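Local coordinates for protein TagI restriction endonuclease (Thermocrispum agreste, PDB 6GHS) that probably recognises 5-methylcytosine or 5-hydroxymethylcytosine in DNA through its SRA domain and cuts the DNA with its HNH nuclease domain, at residues H208-C213 / L247-D253; Q226-I230 / H254-D258; K203-H208 / P223-G227; D267-V271 / P281-H285. All coordinates share one frame. Residue numbers count along the deposited sequence, not the author numbering.

Contact 1: H208-C213 / L247-D253. With ZN (zinc ion), chain B.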
loop_
_atom_site.group_PDB
_atom_site.type_symbol
_atom_site.label_atom_id
_atom_site.label_comp_id
_atom_site.label_asym_id
_atom_site.label_seq_id
_atom_site.Cartn_x
_atom_site.Cartn_y
_atom_site.Cartn_z
ATOM N N HIS A 208 -9.645 17.001 -0.222
ATOM C CA HIS A 208 -8.395 16.334 -0.577
ATOM C C HIS A 208 -7.125 17.221 -0.571
ATOM O O HIS A 208 -6.167 16.931 -1.284
ATOM C CB HIS A 208 -8.579 15.635 -1.927
ATOM C CG HIS A 208 -9.772 14.742 -1.975
ATOM N ND1 HIS A 208 -9.733 13.429 -1.564
ATOM C CD2 HIS A 208 -11.042 14.975 -2.372
ATOM C CE1 HIS A 208 -10.926 12.886 -1.719
ATOM N NE2 HIS A 208 -11.737 13.802 -2.212
ATOM N N ARG A 209 -7.115 18.282 0.235
ATOM C CA ARG A 209 -5.942 19.140 0.349
ATOM C C ARG A 209 -5.128 18.634 1.493
ATOM O O ARG A 209 -5.660 18.386 2.576
ATOM C CB ARG A 209 -6.300 20.587 0.641
ATOM C CG ARG A 209 -6.802 21.347 -0.565
ATOM C CD ARG A 209 -7.239 22.762 -0.199
ATOM N NE ARG A 209 -6.115 23.702 -0.241
ATOM C CZ ARG A 209 -5.661 24.322 -1.338
ATOM N NH1 ARG A 209 -6.209 24.123 -2.547
ATOM N NH2 ARG A 209 -4.627 25.157 -1.223
ATOM N N CYS A 210 -3.829 18.500 1.255
ATOM C CA CYS A 210 -2.908 18.119 2.298
ATOM C C CYS A 210 -2.893 19.189 3.367
ATOM O O CYS A 210 -2.720 20.382 3.074
ATOM C CB CYS A 210 -1.508 17.948 1.751
ATOM S SG CYS A 210 -0.373 17.335 2.999
ATOM N N GLN A 211 -3.067 18.748 4.608
ATOM C CA GLN A 211 -3.040 19.653 5.742
ATOM C C GLN A 211 -1.638 20.236 6.000
ATOM O O GLN A 211 -1.502 21.244 6.683
ATOM C CB GLN A 211 -3.617 18.978 6.990
ATOM C CG GLN A 211 -5.104 18.663 6.873
ATOM C CD GLN A 211 -5.735 18.185 8.176
ATOM O OE1 GLN A 211 -6.248 17.066 8.250
ATOM N NE2 GLN A 211 -5.716 19.037 9.208
ATOM N N VAL A 212 -0.600 19.629 5.432
ATOM C CA VAL A 212 0.770 20.109 5.614
ATOM C C VAL A 212 1.245 21.021 4.481
ATOM O O VAL A 212 1.672 22.138 4.760
ATOM C CB VAL A 212 1.742 18.931 5.769
ATOM C CG1 VAL A 212 3.170 19.444 5.893
ATOM C CG2 VAL A 212 1.340 18.074 6.972
ATOM N N CYS A 213 1.187 20.538 3.231
ATOM C CA CYS A 213 1.754 21.257 2.062
ATOM C C CYS A 213 0.717 21.950 1.167
ATOM O O CYS A 213 1.081 22.639 0.208
ATOM C CB CYS A 213 2.649 20.330 1.209
ATOM S SG CYS A 213 1.777 19.060 0.280
ATOM N N LEU A 247 -5.575 12.928 9.766
ATOM C CA LEU A 247 -5.256 14.081 8.917
ATOM C C LEU A 247 -5.388 13.704 7.449
ATOM O O LEU A 247 -4.992 12.611 7.056
ATOM C CB LEU A 247 -3.817 14.544 9.140
ATOM C CG LEU A 247 -3.362 14.892 10.555
ATOM C CD1 LEU A 247 -1.837 14.872 10.613
ATOM C CD2 LEU A 247 -3.907 16.243 10.973
ATOM N N CYS A 248 -5.925 14.614 6.644
ATOM C CA CYS A 248 -5.857 14.495 5.186
ATOM C C CYS A 248 -4.474 14.969 4.708
ATOM O O CYS A 248 -4.095 16.113 4.942
ATOM C CB CYS A 248 -6.959 15.338 4.548
ATOM S SG CYS A 248 -6.955 15.382 2.748
ATOM N N LEU A 249 -3.729 14.081 4.052
ATOM C CA LEU A 249 -2.366 14.364 3.578
ATOM C C LEU A 249 -2.103 13.865 2.165
ATOM O O LEU A 249 -2.696 12.881 1.739
ATOM C CB LEU A 249 -1.347 13.668 4.460
ATOM C CG LEU A 249 -1.354 13.950 5.946
ATOM C CD1 LEU A 249 -0.305 13.068 6.604
ATOM C CD2 LEU A 249 -1.059 15.411 6.215
ATOM N N CYS A 250 -1.153 14.497 1.474
ATOM C CA CYS A 250 -0.686 14.003 0.185
ATOM C C CYS A 250 0.171 12.785 0.473
ATOM O O CYS A 250 0.649 12.626 1.602
ATOM C CB CYS A 250 0.132 15.048 -0.571
ATOM S SG CYS A 250 1.569 15.608 0.340
ATOM N N PRO A 251 0.362 11.907 -0.522
ATOM C CA PRO A 251 1.175 10.702 -0.299
ATOM C C PRO A 251 2.576 10.930 0.247
ATOM O O PRO A 251 3.000 10.150 1.089
ATOM C CB PRO A 251 1.248 10.081 -1.679
ATOM C CG PRO A 251 -0.056 10.455 -2.285
ATOM C CD PRO A 251 -0.400 11.821 -1.779
ATOM N N ASN A 252 3.263 11.988 -0.209
ATOM C CA ASN A 252 4.624 12.335 0.273
ATOM C C ASN A 252 4.613 12.678 1.757
ATOM O O ASN A 252 5.407 12.131 2.519
ATOM C CB ASN A 252 5.260 13.505 -0.518
ATOM C CG ASN A 252 5.689 13.117 -1.930
ATOM O OD1 ASN A 252 5.399 12.031 -2.404
ATOM N ND2 ASN A 252 6.371 14.026 -2.612
ATOM N N ASP A 253 3.710 13.557 2.169
ATOM C CA ASP A 253 3.647 13.929 3.580
ATOM C C ASP A 253 3.172 12.805 4.496
ATOM O O ASP A 253 3.641 12.720 5.628
ATOM C CB ASP A 253 2.831 15.210 3.798
ATOM C CG ASP A 253 3.543 16.451 3.262
ATOM O OD1 ASP A 253 4.781 16.518 3.321
ATOM O OD2 ASP A 253 2.871 17.368 2.764
HETATM ZN ZN ZN B . 1.511 17.541 1.484
#

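Contact 2: Q226-I230 / H254-D258. With NA (sodium ion), chain C.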
loop_
_atom_site.group_PDB
_atom_site.type_symbol
_atom_site.label_atom_id
_atom_site.label_comp_id
_atom_site.label_asym_id
_atom_site.label_seq_id
_atom_site.Cartn_x
_atom_site.Cartn_y
_atom_site.Cartn_z
ATOM N N GLN A 226 -4.789 10.987 1.077
ATOM C CA GLN A 226 -4.703 9.870 1.992
ATOM C C GLN A 226 -5.138 10.307 3.389
ATOM O O GLN A 226 -4.779 11.379 3.864
ATOM C CB GLN A 226 -3.276 9.288 1.993
ATOM C CG GLN A 226 -3.089 8.078 1.070
ATOM C CD GLN A 226 -1.659 7.901 0.563
ATOM O OE1 GLN A 226 -1.443 7.657 -0.625
ATOM N NE2 GLN A 226 -0.679 8.027 1.457
ATOM N N GLY A 227 -5.943 9.467 4.025
ATOM C CA GLY A 227 -6.303 9.627 5.429
ATOM C C GLY A 227 -5.241 8.984 6.295
ATOM O O GLY A 227 -4.950 7.786 6.163
ATOM N N ALA A 228 -4.666 9.781 7.187
ATOM C CA ALA A 228 -3.530 9.370 7.994
ATOM C C ALA A 228 -3.888 9.517 9.465
ATOM O O ALA A 228 -4.080 10.636 9.953
ATOM C CB ALA A 228 -2.314 10.221 7.643
ATOM N N HIS A 229 -3.981 8.386 10.162
ATOM C CA HIS A 229 -4.211 8.401 11.593
ATOM C C HIS A 229 -3.016 9.003 12.299
ATOM O O HIS A 229 -1.886 8.798 11.891
ATOM C CB HIS A 229 -4.458 7.002 12.133
ATOM C CG HIS A 229 -5.781 6.426 11.741
ATOM N ND1 HIS A 229 -5.933 5.562 10.677
ATOM C CD2 HIS A 229 -7.012 6.573 12.284
ATOM C CE1 HIS A 229 -7.203 5.210 10.576
ATOM N NE2 HIS A 229 -7.879 5.804 11.541
ATOM N N ILE A 230 -3.285 9.730 13.373
ATOM C CA ILE A 230 -2.265 10.481 14.091
ATOM C C ILE A 230 -1.655 9.544 15.125
ATOM O O ILE A 230 -0.450 9.285 15.101
ATOM C CB ILE A 230 -2.855 11.759 14.725
ATOM C CG1 ILE A 230 -3.573 12.594 13.647
ATOM C CG2 ILE A 230 -1.773 12.589 15.384
ATOM C CD1 ILE A 230 -4.192 13.885 14.135
ATOM N N HIS A 254 2.297 11.924 4.010
ATOM C CA HIS A 254 1.925 10.713 4.779
ATOM C C HIS A 254 3.187 9.932 5.209
ATOM O O HIS A 254 3.352 9.604 6.384
ATOM C CB HIS A 254 0.972 9.805 3.973
ATOM C CG HIS A 254 0.272 8.758 4.793
ATOM N ND1 HIS A 254 -0.778 8.020 4.301
ATOM C CD2 HIS A 254 0.468 8.327 6.064
ATOM C CE1 HIS A 254 -1.200 7.180 5.229
ATOM N NE2 HIS A 254 -0.458 7.343 6.308
ATOM N N VAL A 255 4.081 9.683 4.260
ATOM C CA VAL A 255 5.281 8.897 4.507
ATOM C C VAL A 255 6.177 9.558 5.544
ATOM O O VAL A 255 6.670 8.899 6.467
ATOM C CB VAL A 255 6.083 8.718 3.209
ATOM C CG1 VAL A 255 7.455 8.109 3.477
ATOM C CG2 VAL A 255 5.314 7.836 2.238
ATOM N N ARG A 256 6.402 10.854 5.373
ATOM C CA ARG A 256 7.188 11.636 6.333
ATOM C C ARG A 256 6.578 11.548 7.730
ATOM O O ARG A 256 7.257 11.244 8.705
ATOM C CB ARG A 256 7.266 13.109 5.912
ATOM C CG ARG A 256 7.905 13.354 4.563
ATOM C CD ARG A 256 8.390 14.770 4.430
ATOM N NE ARG A 256 8.736 15.056 3.037
ATOM C CZ ARG A 256 8.187 15.999 2.261
ATOM N NH1 ARG A 256 7.239 16.830 2.713
ATOM N NH2 ARG A 256 8.606 16.145 1.000
ATOM N N PHE A 257 5.278 11.799 7.793
ATOM C CA PHE A 257 4.518 11.798 9.040
ATOM C C PHE A 257 4.570 10.467 9.818
ATOM O O PHE A 257 4.636 10.477 11.050
ATOM C CB PHE A 257 3.076 12.197 8.725
ATOM C CG PHE A 257 2.232 12.425 9.929
ATOM C CD1 PHE A 257 2.173 13.676 10.526
ATOM C CD2 PHE A 257 1.481 11.389 10.467
ATOM C CE1 PHE A 257 1.386 13.880 11.650
ATOM C CE2 PHE A 257 0.692 11.587 11.584
ATOM C CZ PHE A 257 0.641 12.834 12.172
ATOM N N ASP A 258 4.551 9.339 9.102
ATOM C CA ASP A 258 4.589 7.990 9.726
ATOM C C ASP A 258 6.016 7.497 10.055
ATOM O O ASP A 258 6.165 6.485 10.729
ATOM C CB ASP A 258 3.900 6.936 8.826
ATOM C CG ASP A 258 2.379 7.083 8.767
ATOM O OD1 ASP A 258 1.838 8.129 9.129
ATOM O OD2 ASP A 258 1.682 6.137 8.352
HETATM NA NA NA C . -0.867 5.895 9.079
HETATM O O HOH W 1 -3.480 5.646 7.846
HETATM O O HOH W 2 -0.901 7.883 9.534
HETATM O O HOH W 3 -0.719 4.761 7.195
#

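Contact 3: K203-H208 / P223-G227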
loop_
_atom_site.group_PDB
_atom_site.type_symbol
_atom_site.label_atom_id
_atom_site.label_comp_id
_atom_site.label_asym_id
_atom_site.label_seq_id
_atom_site.Cartn_x
_atom_site.Cartn_y
_atom_site.Cartn_z
ATOM N N LYS A 203 -11.577 13.823 4.392
ATOM C CA LYS A 203 -11.227 14.234 3.021
ATOM C C LYS A 203 -12.243 15.217 2.416
ATOM O O LYS A 203 -11.852 16.152 1.707
ATOM C CB LYS A 203 -11.078 13.020 2.102
ATOM C CG LYS A 203 -9.895 12.121 2.411
ATOM C CD LYS A 203 -9.780 11.046 1.345
ATOM C CE LYS A 203 -8.596 10.133 1.576
ATOM N NZ LYS A 203 -8.513 9.105 0.503
ATOM N N GLY A 204 -13.533 14.989 2.688
ATOM C CA GLY A 204 -14.604 15.895 2.274
ATOM C C GLY A 204 -14.500 17.293 2.874
ATOM O O GLY A 204 -14.706 18.288 2.176
ATOM N N TRP A 205 -14.188 17.377 4.163
ATOM C CA TRP A 205 -14.031 18.678 4.824
ATOM C C TRP A 205 -12.862 19.481 4.290
ATOM O O TRP A 205 -12.914 20.710 4.265
ATOM C CB TRP A 205 -13.847 18.518 6.335
ATOM C CG TRP A 205 -15.055 18.044 7.062
ATOM C CD1 TRP A 205 -16.354 18.321 6.763
ATOM C CD2 TRP A 205 -15.076 17.237 8.239
ATOM N NE1 TRP A 205 -17.183 17.719 7.666
ATOM C CE2 TRP A 205 -16.425 17.046 8.587
ATOM C CE3 TRP A 205 -14.083 16.647 9.030
ATOM C CZ2 TRP A 205 -16.817 16.285 9.700
ATOM C CZ3 TRP A 205 -14.468 15.888 10.139
ATOM C CH2 TRP A 205 -15.822 15.713 10.461
ATOM N N HIS A 206 -11.804 18.776 3.898
ATOM C CA HIS A 206 -10.569 19.400 3.414
ATOM C C HIS A 206 -10.496 19.492 1.889
ATOM O O HIS A 206 -9.683 20.247 1.359
ATOM C CB HIS A 206 -9.349 18.648 3.974
ATOM C CG HIS A 206 -9.101 18.914 5.425
ATOM N ND1 HIS A 206 -8.504 20.074 5.876
ATOM C CD2 HIS A 206 -9.382 18.183 6.530
ATOM C CE1 HIS A 206 -8.424 20.043 7.194
ATOM N NE2 HIS A 206 -8.947 18.905 7.617
ATOM N N LYS A 207 -11.355 18.739 1.202
ATOM C CA LYS A 207 -11.374 18.647 -0.264
ATOM C C LYS A 207 -10.061 18.120 -0.797
ATOM O O LYS A 207 -9.442 18.709 -1.680
ATOM C CB LYS A 207 -11.760 19.978 -0.923
ATOM C CG LYS A 207 -13.167 20.399 -0.578
ATOM C CD LYS A 207 -13.476 21.759 -1.145
ATOM C CE LYS A 207 -14.792 22.269 -0.589
ATOM N NZ LYS A 207 -14.861 23.745 -0.745
ATOM N N HIS A 208 -9.645 17.001 -0.222
ATOM C CA HIS A 208 -8.395 16.334 -0.577
ATOM C C HIS A 208 -7.125 17.221 -0.571
ATOM O O HIS A 208 -6.167 16.931 -1.284
ATOM C CB HIS A 208 -8.579 15.635 -1.927
ATOM C CG HIS A 208 -9.772 14.742 -1.975
ATOM N ND1 HIS A 208 -9.733 13.429 -1.564
ATOM C CD2 HIS A 208 -11.042 14.975 -2.372
ATOM C CE1 HIS A 208 -10.926 12.886 -1.719
ATOM N NE2 HIS A 208 -11.737 13.802 -2.212
ATOM N N PRO A 223 -9.831 14.539 -7.618
ATOM C CA PRO A 223 -8.856 14.771 -6.536
ATOM C C PRO A 223 -8.510 13.513 -5.769
ATOM O O PRO A 223 -9.335 12.607 -5.686
ATOM C CB PRO A 223 -9.585 15.733 -5.584
ATOM C CG PRO A 223 -10.840 16.147 -6.273
ATOM C CD PRO A 223 -11.163 15.048 -7.232
ATOM N N TYR A 224 -7.315 13.489 -5.184
ATOM C CA TYR A 224 -6.808 12.327 -4.470
ATOM C C TYR A 224 -6.033 12.707 -3.203
ATOM O O TYR A 224 -5.196 13.603 -3.224
ATOM C CB TYR A 224 -5.882 11.525 -5.380
ATOM C CG TYR A 224 -5.245 10.382 -4.641
ATOM C CD1 TYR A 224 -5.944 9.206 -4.427
ATOM C CD2 TYR A 224 -3.975 10.496 -4.098
ATOM C CE1 TYR A 224 -5.386 8.155 -3.726
ATOM C CE2 TYR A 224 -3.419 9.450 -3.387
ATOM C CZ TYR A 224 -4.132 8.283 -3.212
ATOM O OH TYR A 224 -3.598 7.250 -2.512
ATOM N N SER A 225 -6.268 11.993 -2.111
ATOM C CA SER A 225 -5.488 12.198 -0.894
ATOM C C SER A 225 -5.482 10.931 -0.054
ATOM O O SER A 225 -6.074 9.918 -0.439
ATOM C CB SER A 225 -6.039 13.385 -0.099
ATOM O OG SER A 225 -7.312 13.105 0.462
ATOM N N GLN A 226 -4.789 10.987 1.077
ATOM C CA GLN A 226 -4.703 9.870 1.992
ATOM C C GLN A 226 -5.138 10.307 3.389
ATOM O O GLN A 226 -4.779 11.379 3.864
ATOM C CB GLN A 226 -3.276 9.288 1.993
ATOM C CG GLN A 226 -3.089 8.078 1.070
ATOM C CD GLN A 226 -1.659 7.901 0.563
ATOM O OE1 GLN A 226 -1.443 7.657 -0.625
ATOM N NE2 GLN A 226 -0.679 8.027 1.457
ATOM N N GLY A 227 -5.943 9.467 4.025
ATOM C CA GLY A 227 -6.303 9.627 5.429
ATOM C C GLY A 227 -5.241 8.984 6.295
ATOM O O GLY A 227 -4.950 7.786 6.163
HETATM O O HOH W 4 -8.667 10.716 -2.393
HETATM O O HOH W 5 -6.566 7.273 2.257
HETATM O O HOH W 6 -3.925 15.778 -1.521
#

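Contact 4: D267-V271 / P281-H285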
loop_
_atom_site.group_PDB
_atom_site.type_symbol
_atom_site.label_atom_id
_atom_site.label_comp_id
_atom_site.label_asym_id
_atom_site.label_seq_id
_atom_site.Cartn_x
_atom_site.Cartn_y
_atom_site.Cartn_z
ATOM N N ASP A 267 0.375 24.082 19.646
ATOM C CA ASP A 267 -0.270 25.205 18.982
ATOM C C ASP A 267 -0.439 24.982 17.466
ATOM O O ASP A 267 -0.552 25.946 16.712
ATOM C CB ASP A 267 0.418 26.543 19.344
ATOM C CG ASP A 267 1.829 26.679 18.788
ATOM O OD1 ASP A 267 1.996 27.337 17.749
ATOM O OD2 ASP A 267 2.781 26.168 19.405
ATOM N N LEU A 268 -0.487 23.716 17.037
ATOM C CA LEU A 268 -0.763 23.302 15.642
ATOM C C LEU A 268 0.140 23.866 14.534
ATOM O O LEU A 268 -0.325 24.205 13.445
ATOM C CB LEU A 268 -2.247 23.497 15.293
ATOM C CG LEU A 268 -3.265 22.681 16.097
ATOM C CD1 LEU A 268 -4.642 22.822 15.468
ATOM C CD2 LEU A 268 -2.900 21.209 16.175
ATOM N N LYS A 269 1.431 23.939 14.816
ATOM C CA LYS A 269 2.426 24.177 13.783
ATOM C C LYS A 269 3.033 22.843 13.357
ATOM O O LYS A 269 3.178 21.938 14.171
ATOM C CB LYS A 269 3.518 25.107 14.293
ATOM C CG LYS A 269 3.052 26.532 14.540
ATOM C CD LYS A 269 4.135 27.313 15.264
ATOM C CE LYS A 269 3.875 28.812 15.259
ATOM N NZ LYS A 269 5.112 29.515 15.699
ATOM N N VAL A 270 3.383 22.738 12.080
ATOM C CA VAL A 270 4.050 21.564 11.533
ATOM C C VAL A 270 5.543 21.816 11.614
ATOM O O VAL A 270 6.013 22.855 11.167
ATOM C CB VAL A 270 3.661 21.335 10.056
ATOM C CG1 VAL A 270 4.336 20.085 9.503
ATOM C CG2 VAL A 270 2.144 21.245 9.907
ATOM N N VAL A 271 6.284 20.864 12.171
ATOM C CA VAL A 271 7.710 21.037 12.394
ATOM C C VAL A 271 8.467 19.884 11.786
ATOM O O VAL A 271 8.069 18.742 11.962
ATOM C CB VAL A 271 8.039 21.037 13.889
ATOM C CG1 VAL A 271 9.476 21.507 14.111
ATOM C CG2 VAL A 271 7.038 21.894 14.655
ATOM N N PRO A 281 2.024 26.550 9.617
ATOM C CA PRO A 281 0.869 26.091 10.386
ATOM C C PRO A 281 0.116 24.998 9.657
ATOM O O PRO A 281 0.096 24.978 8.417
ATOM C CB PRO A 281 0.004 27.344 10.502
ATOM C CG PRO A 281 0.293 28.091 9.253
ATOM C CD PRO A 281 1.720 27.784 8.869
ATOM N N LEU A 282 -0.488 24.104 10.441
ATOM C CA LEU A 282 -1.382 23.060 9.928
ATOM C C LEU A 282 -2.643 23.724 9.385
ATOM O O LEU A 282 -3.187 24.607 10.034
ATOM C CB LEU A 282 -1.750 22.085 11.056
ATOM C CG LEU A 282 -2.470 20.765 10.762
ATOM C CD1 LEU A 282 -1.561 19.760 10.078
ATOM C CD2 LEU A 282 -2.989 20.160 12.057
ATOM N N ARG A 283 -3.086 23.315 8.198
ATOM C CA ARG A 283 -4.355 23.781 7.644
ATOM C C ARG A 283 -5.466 23.117 8.440
ATOM O O ARG A 283 -5.529 21.887 8.506
ATOM C CB ARG A 283 -4.482 23.429 6.155
ATOM C CG ARG A 283 -3.329 23.945 5.297
ATOM C CD ARG A 283 -3.619 23.914 3.795
ATOM N NE ARG A 283 -4.650 24.867 3.400
ATOM C CZ ARG A 283 -5.926 24.540 3.252
ATOM N NH1 ARG A 283 -6.315 23.293 3.449
ATOM N NH2 ARG A 283 -6.810 25.453 2.901
ATOM N N VAL A 284 -6.319 23.939 9.053
ATOM C CA VAL A 284 -7.415 23.473 9.916
ATOM C C VAL A 284 -8.761 23.765 9.234
ATOM O O VAL A 284 -8.857 24.639 8.368
ATOM C CB VAL A 284 -7.325 24.126 11.315
ATOM C CG1 VAL A 284 -8.248 23.439 12.324
ATOM C CG2 VAL A 284 -5.889 24.069 11.823
ATOM N N HIS A 285 -9.777 22.981 9.590
ATOM C CA HIS A 285 -11.149 23.222 9.170
ATOM C C HIS A 285 -12.053 23.165 10.415
ATOM O O HIS A 285 -11.853 22.301 11.274
ATOM C CB HIS A 285 -11.560 22.188 8.129
ATOM C CG HIS A 285 -12.933 22.399 7.581
ATOM N ND1 HIS A 285 -14.047 21.804 8.130
ATOM C CD2 HIS A 285 -13.376 23.143 6.541
ATOM C CE1 HIS A 285 -15.117 22.166 7.448
ATOM N NE2 HIS A 285 -14.737 22.981 6.479
#

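Contact 1: H208-C213 / L247-D253
This structural zinc site illustrates how one metal ties a loop to a strand end and a helix start, with the rotamers aiming the ligands. The ion is held by Cys210 SG at 2.4 Å, Cys213 SG at 2.0 Å, Cys250 SG at 2.2 Å and Asp253 OD2 at 1.9 Å. Cys210 is t, Cys213 and Cys250 are p; Asp253 (m) reaches the metal from the first turn of helix 251-258, its OD1 salt-bridged to Arg256. The sulfurs accept hydrogen bonds from backbone amides: Cys210 SG from Val212 N (3.4 Å), Cys213 N (3.6 Å) and Cys250 N (3.3 Å), and Cys250 SG, capping the helix, from Asp253 N (3.5 Å). Gln211, m then t, curls OE1 back to Cys248 N (2.9 Å), while its N donates to Cys248 O (2.8 Å). Val212 CG2 rests on Leu249 CD2 at 3.7 Å. A CxxC loop paired with ligands at a helix start is the zinc-finger-like arrangement of many HNH (ββα-Me) nucleases, here with aspartate as fourth ligand.

Contact 2: Q226-I230 / H254-D258
Most unusual here is a sodium ion that touches the protein, within these two segments, through a single atom, Asp258 OD2 at 2.7 Å, its other ligands being three waters. Two of those waters link the strand to the metal: water 1 donates to Gly227 O (3.1 Å), and water 2 to both His229 O (2.7 Å) and Asp258 OD1 (2.8 Å). Water 3 sits 2.7 Å from His254 NE2 in a weak hydrogen bond. The His254 ring is positioned from two directions. At its edge Gln226 NE2 donates to His254 ND1 (2.8 Å), while over one face the methyl of Ala228 makes a CH-pi contact, with CB 3.8 Å from the ring centroid. Further along, the edge of Phe257 meets Ile230 CG2 at 4.0 Å from CZ, and the same aromatic ring stacks with His298. The axes of the short segments 226-229 and 254-258 run almost parallel, 8° apart and 9.7 Å at closest approach; Gln226 to Ala228 gather round His254, and His229 and Ile230 meet Phe257 one turn later. The CA-to-CB bond of His229 points away from the helix, and its NE2 is hydrogen-bonded to Asp241 OD1. The sodium probably occupies the place of the catalytic divalent ion, and His229 is consistent with the general base, of a ββα-Me active site.

Contact 3: K203-H208 / P223-G227
In this ββα-Me nuclease domain, the end of helix 196-206 lies against the central strand, 223-229, of a three-stranded antiparallel sheet, and polar atoms do most of the joining. Lys203, fully extended beyond its m chi1, crosses to the strand and donates from NZ to Ser225 O (2.7 Å); a salt bridge to Glu100 gives the ammonium a second partner. Water extends the reach of the same group: water 5 accepts from Lys203 NZ (3.2 Å) and from Gly227 N (2.9 Å), while water 4 satisfies Ser225 N (2.7 Å). After the helix, Lys207 and His208 both adopt positive phi, which swings the imidazole back over the strand so that Pro223 lies across one face. Water 6 is close to both main-chain carbonyls, at 2.5 Å from His208 O and 3.0 Å from Tyr224 O. Within the strand, Tyr224 OH donates to Gln226 OE1 (2.9 Å), leaving the amide NE2 for His254. At the edge of the imidazole, His208 ND1 and Ser225 OG share a hydrogen bond of 3.2 Å.

Contact 4: D267-V271 / P281-H285
A small three-stranded antiparallel sheet, 263-264, 269-271 and 278-281, follows the helix of the ββα-Me motif, and this contact lies where its central strand meets the end of an outer one. The first segment enters through Asp267, in the turn that connects strands 263-264 and 269-271. Leu268, with positive phi, comes next and points its CA-to-CB bond toward the other segment; there CD2 approaches Leu282 CD2 at 4.3 Å and CD1 lies 4.0 Å from Val284 CG2. At Lys269 the strand proper begins. It forms an antiparallel non-hydrogen-bonded pair with Pro281, the two CA atoms 4.2 Å apart and the side chains diverging, a position well suited to proline, which has no amide proton to offer. Lys269 N is hydrogen-bonded to Thr265 OG1. Val270 then brings CG2 to 4.0 Å from Leu282 CD1, so that Leu282 packs against both Leu268 and Val270; Val270 also touches Val212, a residue of the zinc loop. Val271 continues the strand, pairing through its backbone with Tyr263. Joining the segments directly is one hydrogen bond, nearly straight at 170°, from Leu282 N to Leu268 O at 3.0 Å.

Contacts 1 to 3 show a small nuclease domain assembled around one strand, one helix and two metals. Contact 2 holds the probable active site, with His229 and the sodium, about 14 Å from the zinc of contact 1. These two contacts, 8 Å apart between centres, share helix 251-258, whose N-cap, Cys250, and first turn, Asp253, bind zinc and whose later part binds sodium; Leu247 N to Ala228 O (2.7 Å) and Leu249 O to Gln226 N (2.9 Å) join them. Contact 3 shares Gln226 and Gly227 with contact 2 and His208 with contact 1. Contact 4 is more peripheral, yet Gln211 NE2 reaches Arg283 O at 2.9 Å. Contacts 1, 2 and 3 also touch the second subunit.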